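Long-range contacts in NTF2 domain-containing protein (Chaetomium thermophilum, PDB 4X2H), which is functionally uncharacterised but has an NTF2-like fold and binds a second, different protein chain, consistent with a role like that of NTF2-family nuclear transport factors: residues B[92-97]-B[121-126]; B[152-157]-B[174-179]; B[84-89]-B[133-138]. One frame throughout, in Å; residues are numbered along the deposited sequence.

How the contacts relate
All three contacts lie on one curved sheet of the NTF2 fold. Contacts 1 and 3 join the same two strands, 83-96 and 122-135, near opposite ends, with centres about 26 Å apart; along the chain contact 1 is nested inside the loop that contact 3 closes. Contact 2 comes later in the sequence and pairs strand 145-157 with strand 173-182. It sits beside contact 1, their centres about 9 Å apart, because strands 122-135 and 145-157 are themselves neighbours. Contacts 2 and 3 do not touch. Contacts 1 and 2 run through four adjacent strands that meet the partner protein by polar bonds and packing, while contact 3, at the strand pair's other end, also packs against it.

Contact 1 (B[92-97]-B[121-126]); sequences FDVHVI and MMMALT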
loop_
_atom_site.group_PDB
_atom_site.type_symbol
_atom_site.label_atom_id
_atom_site.label_comp_id
_atom_site.label_asym_id
_atom_site.label_seq_id
_atom_site.Cartn_x
_atom_site.Cartn_y
_atom_site.Cartn_z
ATOM N N PHE B 92 -5.779 6.639 -3.809
ATOM C CA PHE B 92 -4.668 6.264 -2.952
ATOM C C PHE B 92 -5.079 6.359 -1.496
ATOM O O PHE B 92 -6.073 7.006 -1.155
ATOM C CB PHE B 92 -3.435 7.134 -3.223
ATOM C CG PHE B 92 -3.644 8.596 -2.951
ATOM C CD1 PHE B 92 -4.155 9.431 -3.932
ATOM C CD2 PHE B 92 -3.313 9.139 -1.719
ATOM C CE1 PHE B 92 -4.340 10.777 -3.688
ATOM C CE2 PHE B 92 -3.497 10.487 -1.468
ATOM C CZ PHE B 92 -4.009 11.307 -2.455
ATOM N N ASP B 93 -4.307 5.697 -0.646
ATOM C CA ASP B 93 -4.583 5.641 0.779
ATOM C C ASP B 93 -3.257 5.530 1.506
ATOM O O ASP B 93 -2.345 4.851 1.034
ATOM C CB ASP B 93 -5.489 4.454 1.113
ATOM C CG ASP B 93 -5.803 4.354 2.592
ATOM O OD1 ASP B 93 -6.794 4.975 3.032
ATOM O OD2 ASP B 93 -5.068 3.645 3.310
ATOM N N VAL B 94 -3.146 6.206 2.642
ATOM C CA VAL B 94 -1.903 6.193 3.403
ATOM C C VAL B 94 -2.158 5.942 4.880
ATOM O O VAL B 94 -3.096 6.489 5.463
ATOM C CB VAL B 94 -1.125 7.520 3.229
ATOM C CG1 VAL B 94 -1.964 8.714 3.685
ATOM C CG2 VAL B 94 0.208 7.466 3.976
ATOM N N HIS B 95 -1.311 5.091 5.458
ATOM C CA HIS B 95 -1.273 4.820 6.891
ATOM C C HIS B 95 0.119 5.113 7.429
ATOM O O HIS B 95 1.117 4.817 6.774
ATOM C CB HIS B 95 -1.605 3.358 7.208
ATOM C CG HIS B 95 -2.999 2.948 6.855
ATOM N ND1 HIS B 95 -3.449 1.655 7.021
ATOM C CD2 HIS B 95 -4.045 3.650 6.360
ATOM C CE1 HIS B 95 -4.709 1.578 6.635
ATOM N NE2 HIS B 95 -5.094 2.773 6.227
ATOM N N VAL B 96 0.181 5.663 8.634
ATOM C CA VAL B 96 1.444 5.812 9.342
ATOM C C VAL B 96 1.735 4.509 10.075
ATOM O O VAL B 96 0.926 4.060 10.893
ATOM C CB VAL B 96 1.400 6.990 10.324
ATOM C CG1 VAL B 96 2.684 7.067 11.149
ATOM C CG2 VAL B 96 1.163 8.291 9.566
ATOM N N ILE B 97 2.876 3.895 9.770
ATOM C CA ILE B 97 3.243 2.618 10.382
ATOM C C ILE B 97 4.336 2.809 11.429
ATOM O O ILE B 97 4.626 1.898 12.195
ATOM C CB ILE B 97 3.700 1.593 9.328
ATOM C CG1 ILE B 97 4.831 2.156 8.464
ATOM C CG2 ILE B 97 2.513 1.190 8.471
ATOM C CD1 ILE B 97 5.428 1.144 7.501
ATOM N N MET B 121 7.202 10.690 10.221
ATOM C CA MET B 121 6.289 9.631 9.805
ATOM C C MET B 121 6.921 8.650 8.836
ATOM O O MET B 121 7.490 9.050 7.816
ATOM C CB MET B 121 5.055 10.229 9.129
ATOM C CG MET B 121 4.265 11.207 9.969
ATOM S SD MET B 121 2.837 11.832 9.055
ATOM C CE MET B 121 3.624 12.776 7.755
ATOM N N MET B 122 6.803 7.365 9.155
ATOM C CA MET B 122 7.024 6.302 8.190
ATOM C C MET B 122 5.650 5.868 7.699
ATOM O O MET B 122 4.799 5.481 8.501
ATOM C CB MET B 122 7.773 5.130 8.813
ATOM C CG MET B 122 7.951 3.941 7.904
ATOM S SD MET B 122 8.793 2.610 8.785
ATOM C CE MET B 122 10.219 2.385 7.732
ATOM N N MET B 123 5.432 5.947 6.391
ATOM C CA MET B 123 4.104 5.732 5.828
ATOM C C MET B 123 4.038 4.550 4.879
ATOM O O MET B 123 4.967 4.297 4.114
ATOM C CB MET B 123 3.639 6.989 5.093
ATOM C CG MET B 123 3.291 8.137 6.025
ATOM S SD MET B 123 3.133 9.718 5.179
ATOM C CE MET B 123 4.837 10.032 4.718
ATOM N N ALA B 124 2.919 3.839 4.952
ATOM C CA ALA B 124 2.554 2.820 3.971
ATOM C C ALA B 124 1.523 3.413 3.023
ATOM O O ALA B 124 0.403 3.712 3.429
ATOM C CB ALA B 124 2.004 1.584 4.657
ATOM N N LEU B 125 1.918 3.594 1.767
ATOM C CA LEU B 125 1.072 4.217 0.755
ATOM C C LEU B 125 0.664 3.198 -0.293
ATOM O O LEU B 125 1.510 2.473 -0.803
ATOM C CB LEU B 125 1.817 5.382 0.094
ATOM C CG LEU B 125 1.182 6.021 -1.143
ATOM C CD1 LEU B 125 -0.099 6.749 -0.777
ATOM C CD2 LEU B 125 2.172 6.961 -1.816
ATOM N N THR B 126 -0.627 3.135 -0.602
ATOM C CA THR B 126 -1.105 2.310 -1.708
ATOM C C THR B 126 -1.779 3.202 -2.745
ATOM O O THR B 126 -2.504 4.137 -2.399
ATOM C CB THR B 126 -2.080 1.208 -1.231
ATOM O OG1 THR B 126 -2.499 0.423 -2.351
ATOM C CG2 THR B 126 -3.299 1.802 -0.543
#
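This is antiparallel strand pairing at the border of the sheet: strand 83-96, outermost within this chain, lies against strand 122-135. Asp93 with Thr126 and His95 with Ala124 are hydrogen-bonded pairs, each exchanging two backbone bonds; the shortest runs from Ala124 N to His95 O, 2.7 Å. Val94 with Leu125 and Val96 with Met123 are the non-hydrogen-bonded pairs in between. A last bond, Ile97 N to Met122 O at 2.8 Å, lies nearly along the carbonyl axis, just where the outer strand turns its corner.

On the face carrying Val94, Val96, Met123 and Leu125, the contact is apolar. Val94 CG2, anti to its backbone N, crosses obliquely over the root of Met123 and meets CB at 3.6 Å. Val96 CG2 turns the other way, beside its own backbone N, and touches Met121 SD at 3.9 Å, the two side chains crossing at about a right angle. Helix 3-20 covers this face, with Ala8 against Val94 and Phe11 against Leu125.

Ile97 holds CG1 in the crowded position between its N and carbonyl carbon (chi1 54°), which brings that atom to 3.6 Å from Met122 CG and lays CD1 alongside the thioether. Its other branch, CG2, reaches Ala124 CB at 3.9 Å. An alanine here would lose both branches and would probably loosen the packing of Met122 and Ala124 at the corner.

The face with Asp93 and His95 behaves differently. Both carboxylate oxygens and both imidazole nitrogens are bonded to polar side chains of another protein's chain, and Thr126 OG1 pairs with Asn150. One side of the strand pair is therefore greasy and turned to the helix, while the other offers Asp93 and His95 to the partner chain, consistent with a binding surface.

Contact 2 (B[152-157]-B[174-179]); sequences VFILVP and LIASHK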
loop_
_atom_site.group_PDB
_atom_site.type_symbol
_atom_site.label_atom_id
_atom_site.label_comp_id
_atom_site.label_asym_id
_atom_site.label_seq_id
_atom_site.Cartn_x
_atom_site.Cartn_y
_atom_site.Cartn_z
ATOM N N VAL B 152 2.488 0.075 -4.209
ATOM C CA VAL B 152 2.607 0.318 -2.781
ATOM C C VAL B 152 4.005 0.838 -2.475
ATOM O O VAL B 152 4.988 0.411 -3.078
ATOM C CB VAL B 152 2.297 -0.941 -1.925
ATOM C CG1 VAL B 152 0.822 -1.332 -2.067
ATOM C CG2 VAL B 152 3.230 -2.093 -2.268
ATOM N N PHE B 153 4.066 1.794 -1.555
ATOM C CA PHE B 153 5.315 2.433 -1.160
ATOM C C PHE B 153 5.433 2.468 0.342
ATOM O O PHE B 153 4.435 2.649 1.042
ATOM C CB PHE B 153 5.405 3.878 -1.656
ATOM C CG PHE B 153 5.254 4.045 -3.136
ATOM C CD1 PHE B 153 4.008 4.264 -3.693
ATOM C CD2 PHE B 153 6.366 4.042 -3.964
ATOM C CE1 PHE B 153 3.869 4.455 -5.042
ATOM C CE2 PHE B 153 6.230 4.226 -5.318
ATOM C CZ PHE B 153 4.982 4.435 -5.863
ATOM N N ILE B 154 6.655 2.319 0.836
ATOM C CA ILE B 154 6.962 2.750 2.187
ATOM C C ILE B 154 7.764 4.042 2.086
ATOM O O ILE B 154 8.834 4.083 1.473
ATOM C CB ILE B 154 7.723 1.686 2.987
ATOM C CG1 ILE B 154 6.825 0.467 3.192
ATOM C CG2 ILE B 154 8.140 2.246 4.344
ATOM C CD1 ILE B 154 7.532 -0.733 3.779
ATOM N N LEU B 155 7.222 5.103 2.668
ATOM C CA LEU B 155 7.867 6.406 2.640
ATOM C C LEU B 155 8.483 6.742 3.986
ATOM O O LEU B 155 7.890 6.455 5.023
ATOM C CB LEU B 155 6.868 7.485 2.253
ATOM C CG LEU B 155 6.188 7.330 0.896
ATOM C CD1 LEU B 155 5.109 8.378 0.765
ATOM C CD2 LEU B 155 7.195 7.444 -0.245
ATOM N N VAL B 156 9.665 7.356 3.958
ATOM C CA VAL B 156 10.349 7.794 5.178
ATOM C C VAL B 156 10.732 9.274 5.058
ATOM O O VAL B 156 10.803 9.818 3.952
ATOM C CB VAL B 156 11.609 6.943 5.469
ATOM C CG1 VAL B 156 11.226 5.502 5.794
ATOM C CG2 VAL B 156 12.580 6.983 4.299
ATOM N N PRO B 157 10.954 9.946 6.201
ATOM C CA PRO B 157 11.288 11.375 6.175
ATOM C C PRO B 157 12.586 11.684 5.433
ATOM O O PRO B 157 13.562 10.946 5.575
ATOM C CB PRO B 157 11.435 11.727 7.659
ATOM C CG PRO B 157 10.677 10.696 8.386
ATOM C CD PRO B 157 10.798 9.444 7.575
ATOM N N LEU B 174 10.774 10.165 1.235
ATOM C CA LEU B 174 11.457 9.371 0.220
ATOM C C LEU B 174 10.999 7.919 0.226
ATOM O O LEU B 174 10.512 7.423 1.232
ATOM C CB LEU B 174 12.967 9.432 0.442
ATOM C CG LEU B 174 13.567 10.835 0.390
ATOM C CD1 LEU B 174 14.982 10.826 0.942
ATOM C CD2 LEU B 174 13.542 11.374 -1.028
ATOM N N ILE B 175 11.174 7.240 -0.901
ATOM C CA ILE B 175 10.763 5.850 -1.029
ATOM C C ILE B 175 11.831 4.905 -0.497
ATOM O O ILE B 175 12.949 4.853 -1.021
ATOM C CB ILE B 175 10.475 5.472 -2.485
ATOM C CG1 ILE B 175 9.455 6.428 -3.105
ATOM C CG2 ILE B 175 9.975 4.034 -2.572
ATOM C CD1 ILE B 175 9.461 6.395 -4.606
ATOM N N ALA B 176 11.465 4.150 0.527
ATOM C CA ALA B 176 12.335 3.124 1.103
ATOM C C ALA B 176 12.018 1.752 0.524
ATOM O O ALA B 176 12.904 0.908 0.383
ATOM C CB ALA B 176 12.191 3.099 2.606
ATOM N N SER B 177 10.742 1.532 0.220
ATOM C CA SER B 177 10.281 0.306 -0.434
ATOM C C SER B 177 9.231 0.655 -1.471
ATOM O O SER B 177 8.485 1.622 -1.308
ATOM C CB SER B 177 9.694 -0.692 0.570
ATOM O OG SER B 177 10.678 -1.202 1.447
ATOM N N HIS B 178 9.168 -0.154 -2.523
ATOM C CA HIS B 178 8.253 0.075 -3.622
ATOM C C HIS B 178 7.931 -1.253 -4.278
ATOM O O HIS B 178 8.840 -1.980 -4.667
ATOM C CB HIS B 178 8.867 1.040 -4.638
ATOM C CG HIS B 178 8.046 1.236 -5.874
ATOM N ND1 HIS B 178 8.589 1.687 -7.055
ATOM C CD2 HIS B 178 6.726 1.053 -6.112
ATOM C CE1 HIS B 178 7.640 1.772 -7.972
ATOM N NE2 HIS B 178 6.501 1.390 -7.426
ATOM N N LYS B 179 6.643 -1.574 -4.369
ATOM C CA LYS B 179 6.185 -2.707 -5.161
ATOM C C LYS B 179 5.190 -2.234 -6.201
ATOM O O LYS B 179 4.200 -1.574 -5.880
ATOM C CB LYS B 179 5.536 -3.785 -4.300
ATOM C CG LYS B 179 6.388 -4.286 -3.165
ATOM C CD LYS B 179 5.622 -5.316 -2.356
ATOM C CE LYS B 179 6.465 -5.906 -1.246
ATOM N NZ LYS B 179 7.718 -6.513 -1.770
#
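Strands 145-157 and 173-182 run antiparallel, the axes of segments 152-157 and 177-179 lying 170° apart, and the register slips by one residue opposite Ile154. There Ile154 O accepts a good bond from Ala176 N at 2.8 Å and a weak one from Ser177 N at 3.4 Å. Normal two-way bonding resumes on either side, at Val152 with Lys179 and at Val156 with Leu174.

Phe153 and His178 form an offset stack. The two side chains lie side by side and point the same way, their planes 19° apart and centroids 4.4 Å apart. Phe153 CE2 sits over one imidazole face toward its rim, 3.3 Å from His178 CD2. The histidine ring is fixed in rotation at both nitrogens, NE2 bonding Asp151 and ND1 the hydroxyl of Tyr29; the carboxylate would probably favour a proton on NE2. Ile175 CG2 meets the edge of the phenyl ring, near its plane, 3.9 Å from Phe153 CD2, and Ile175 CG1 lies beside Leu155 CD2.

On the reverse face Val152 CG2 presses against Lys179 CB at 3.5 Å, while Lys179 NZ and Ser177 OG bond polar side chains of another protein's chain. Two residues facing one make a classic beta bulge, and here it accompanies the corner in strand 173-182 within the bent sheet of the NTF2 fold.

Contact 3 (B[84-89]-B[133-138]); sequences PVRYDV and FGASPR
Arg86 buries more surface here than any other residue, reaching from strand 83-96 to the turn that follows strand 122-135. From CB the chain starts out extended, CG anti to the backbone N (chi1 -170°), and runs straight on to CD. CD is the first of its atoms to touch the turn, lying 3.4 Å from Pro137 O. A bend at chi3 (88°) then swings the guanidinium round so that its NE edge faces onward along its own strand, to Asp88. NE bonds Asp88 OD1 at 2.9 Å, using the syn lone pair of that oxygen. NH2 forms the salt bridge to Asp88 OD2 at 2.8 Å, though this oxygen is met from above the carboxylate plane. The side-on, two-nitrogen grip fixes the rotation of the flat group and leaves NH1 directed at the turn. NH1 donates to a water at 2.7 Å, and the water lies 3.1 Å from Ala135 O, to which it can donate. A further bond from NH1 to Ser139 O ties the same nitrogen to the residue beyond the turn segment, while the methyl of Ala135 lies close by.

Nearer the corner, the backbones meet through one bond, Gly134 N to Pro84 O at 3.0 Å, with the donor well above the carbonyl plane rather than on a lone pair. Gly134 has a positive phi of 75°, a backbone shape that favours glycine. Next to it, Val85 and Phe133 form a non-hydrogen-bonded pair and point the same way, Val85 CG2 lying 3.8 Å from Phe133 CD2. Gln66 of helix 56-66 packs on both.

The arrangement is that of an antiparallel strand pair in the NTF2-like sheet, bent at a glycine corner near its end: backbone bonding of Ala135 with Lys83 continues the pairing past the corner, and an arginine held by its own strand's aspartate spans to the departing loop through a water and the carbonyl of Ser139.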
loop_
_atom_site.group_PDB
_atom_site.type_symbol
_atom_site.label_atom_id
_atom_site.label_comp_id
_atom_site.label_asym_id
_atom_site.label_seq_id
_atom_site.Cartn_x
_atom_site.Cartn_y
_atom_site.Cartn_z
ATOM N N PRO B 84 2.555 7.088 -25.924
ATOM C CA PRO B 84 2.917 5.686 -25.691
ATOM C C PRO B 84 2.377 5.102 -24.387
ATOM O O PRO B 84 1.752 4.044 -24.424
ATOM C CB PRO B 84 4.445 5.728 -25.681
ATOM C CG PRO B 84 4.777 6.833 -26.609
ATOM C CD PRO B 84 3.723 7.879 -26.354
ATOM N N VAL B 85 2.611 5.776 -23.264
ATOM C CA VAL B 85 2.187 5.271 -21.954
ATOM C C VAL B 85 1.656 6.402 -21.089
ATOM O O VAL B 85 2.271 7.458 -21.008
ATOM C CB VAL B 85 3.345 4.579 -21.198
ATOM C CG1 VAL B 85 2.856 4.009 -19.872
ATOM C CG2 VAL B 85 3.973 3.482 -22.046
ATOM N N ARG B 86 0.524 6.174 -20.431
ATOM C CA ARG B 86 -0.039 7.166 -19.519
ATOM C C ARG B 86 -0.605 6.492 -18.281
ATOM O O ARG B 86 -1.416 5.574 -18.386
ATOM C CB ARG B 86 -1.132 7.989 -20.205
ATOM C CG ARG B 86 -1.585 9.195 -19.382
ATOM C CD ARG B 86 -2.742 9.941 -20.031
ATOM N NE ARG B 86 -4.061 9.418 -19.656
ATOM C CZ ARG B 86 -4.964 8.930 -20.508
ATOM N NH1 ARG B 86 -4.717 8.859 -21.811
ATOM N NH2 ARG B 86 -6.132 8.498 -20.051
ATOM N N TYR B 87 -0.160 6.953 -17.110
ATOM C CA TYR B 87 -0.706 6.499 -15.839
ATOM C C TYR B 87 -1.770 7.457 -15.326
ATOM O O TYR B 87 -1.530 8.658 -15.212
ATOM C CB TYR B 87 0.410 6.355 -14.797
ATOM C CG TYR B 87 1.335 5.192 -15.061
ATOM C CD1 TYR B 87 2.371 5.296 -15.978
ATOM C CD2 TYR B 87 1.170 3.988 -14.394
ATOM C CE1 TYR B 87 3.215 4.226 -16.221
ATOM C CE2 TYR B 87 2.007 2.921 -14.632
ATOM C CZ TYR B 87 3.026 3.044 -15.547
ATOM O OH TYR B 87 3.863 1.982 -15.790
ATOM N N ASP B 88 -2.939 6.911 -15.007
ATOM C CA ASP B 88 -4.038 7.669 -14.420
ATOM C C ASP B 88 -4.309 7.144 -13.026
ATOM O O ASP B 88 -4.673 5.983 -12.872
ATOM C CB ASP B 88 -5.312 7.546 -15.264
ATOM C CG ASP B 88 -5.272 8.378 -16.532
ATOM O OD1 ASP B 88 -4.220 8.978 -16.834
ATOM O OD2 ASP B 88 -6.306 8.421 -17.235
ATOM N N VAL B 89 -4.125 7.988 -12.013
ATOM C CA VAL B 89 -4.377 7.585 -10.637
ATOM C C VAL B 89 -5.862 7.707 -10.317
ATOM O O VAL B 89 -6.470 8.752 -10.554
ATOM C CB VAL B 89 -3.564 8.437 -9.640
ATOM C CG1 VAL B 89 -3.895 8.052 -8.209
ATOM C CG2 VAL B 89 -2.081 8.275 -9.904
ATOM N N PHE B 133 -1.886 2.318 -22.799
ATOM C CA PHE B 133 -0.886 2.204 -23.853
ATOM C C PHE B 133 -1.465 2.621 -25.196
ATOM O O PHE B 133 -2.465 2.064 -25.645
ATOM C CB PHE B 133 -0.364 0.773 -23.929
ATOM C CG PHE B 133 0.359 0.339 -22.694
ATOM C CD1 PHE B 133 -0.340 -0.114 -21.589
ATOM C CD2 PHE B 133 1.739 0.402 -22.631
ATOM C CE1 PHE B 133 0.335 -0.513 -20.438
ATOM C CE2 PHE B 133 2.412 0.006 -21.488
ATOM C CZ PHE B 133 1.704 -0.446 -20.394
ATOM N N GLY B 134 -0.841 3.611 -25.826
ATOM C CA GLY B 134 -1.209 4.014 -27.174
ATOM C C GLY B 134 -2.497 4.812 -27.275
ATOM O O GLY B 134 -3.109 4.878 -28.344
ATOM N N ALA B 135 -2.911 5.421 -26.170
ATOM C CA ALA B 135 -4.111 6.246 -26.150
ATOM C C ALA B 135 -3.793 7.691 -26.515
ATOM O O ALA B 135 -2.665 8.156 -26.333
ATOM C CB ALA B 135 -4.769 6.191 -24.780
ATOM N N SER B 136 -4.792 8.398 -27.030
ATOM C CA SER B 136 -4.682 9.839 -27.196
ATOM C C SER B 136 -4.464 10.440 -25.806
ATOM O O SER B 136 -4.952 9.886 -24.820
ATOM C CB SER B 136 -5.927 10.418 -27.864
ATOM O OG SER B 136 -6.163 9.796 -29.115
ATOM N N PRO B 137 -3.729 11.562 -25.717
ATOM C CA PRO B 137 -3.256 12.066 -24.417
ATOM C C PRO B 137 -4.331 12.266 -23.340
ATOM O O PRO B 137 -3.991 12.224 -22.157
ATOM C CB PRO B 137 -2.627 13.415 -24.779
ATOM C CG PRO B 137 -2.227 13.283 -26.193
ATOM C CD PRO B 137 -3.247 12.395 -26.835
ATOM N N ARG B 138 -5.583 12.485 -23.730
ATOM C CA ARG B 138 -6.655 12.710 -22.759
ATOM C C ARG B 138 -7.802 11.719 -22.904
ATOM O O ARG B 138 -8.879 11.927 -22.344
ATOM C CB ARG B 138 -7.196 14.133 -22.895
ATOM C CG ARG B 138 -6.140 15.203 -22.747
ATOM C CD ARG B 138 -6.776 16.569 -22.634
ATOM N NE ARG B 138 -5.912 17.621 -23.157
ATOM C CZ ARG B 138 -6.299 18.879 -23.340
ATOM N NH1 ARG B 138 -5.447 19.771 -23.824
ATOM N NH2 ARG B 138 -7.539 19.245 -23.041
HETATM O O HOH W 1 -2.440 8.778 -23.298
#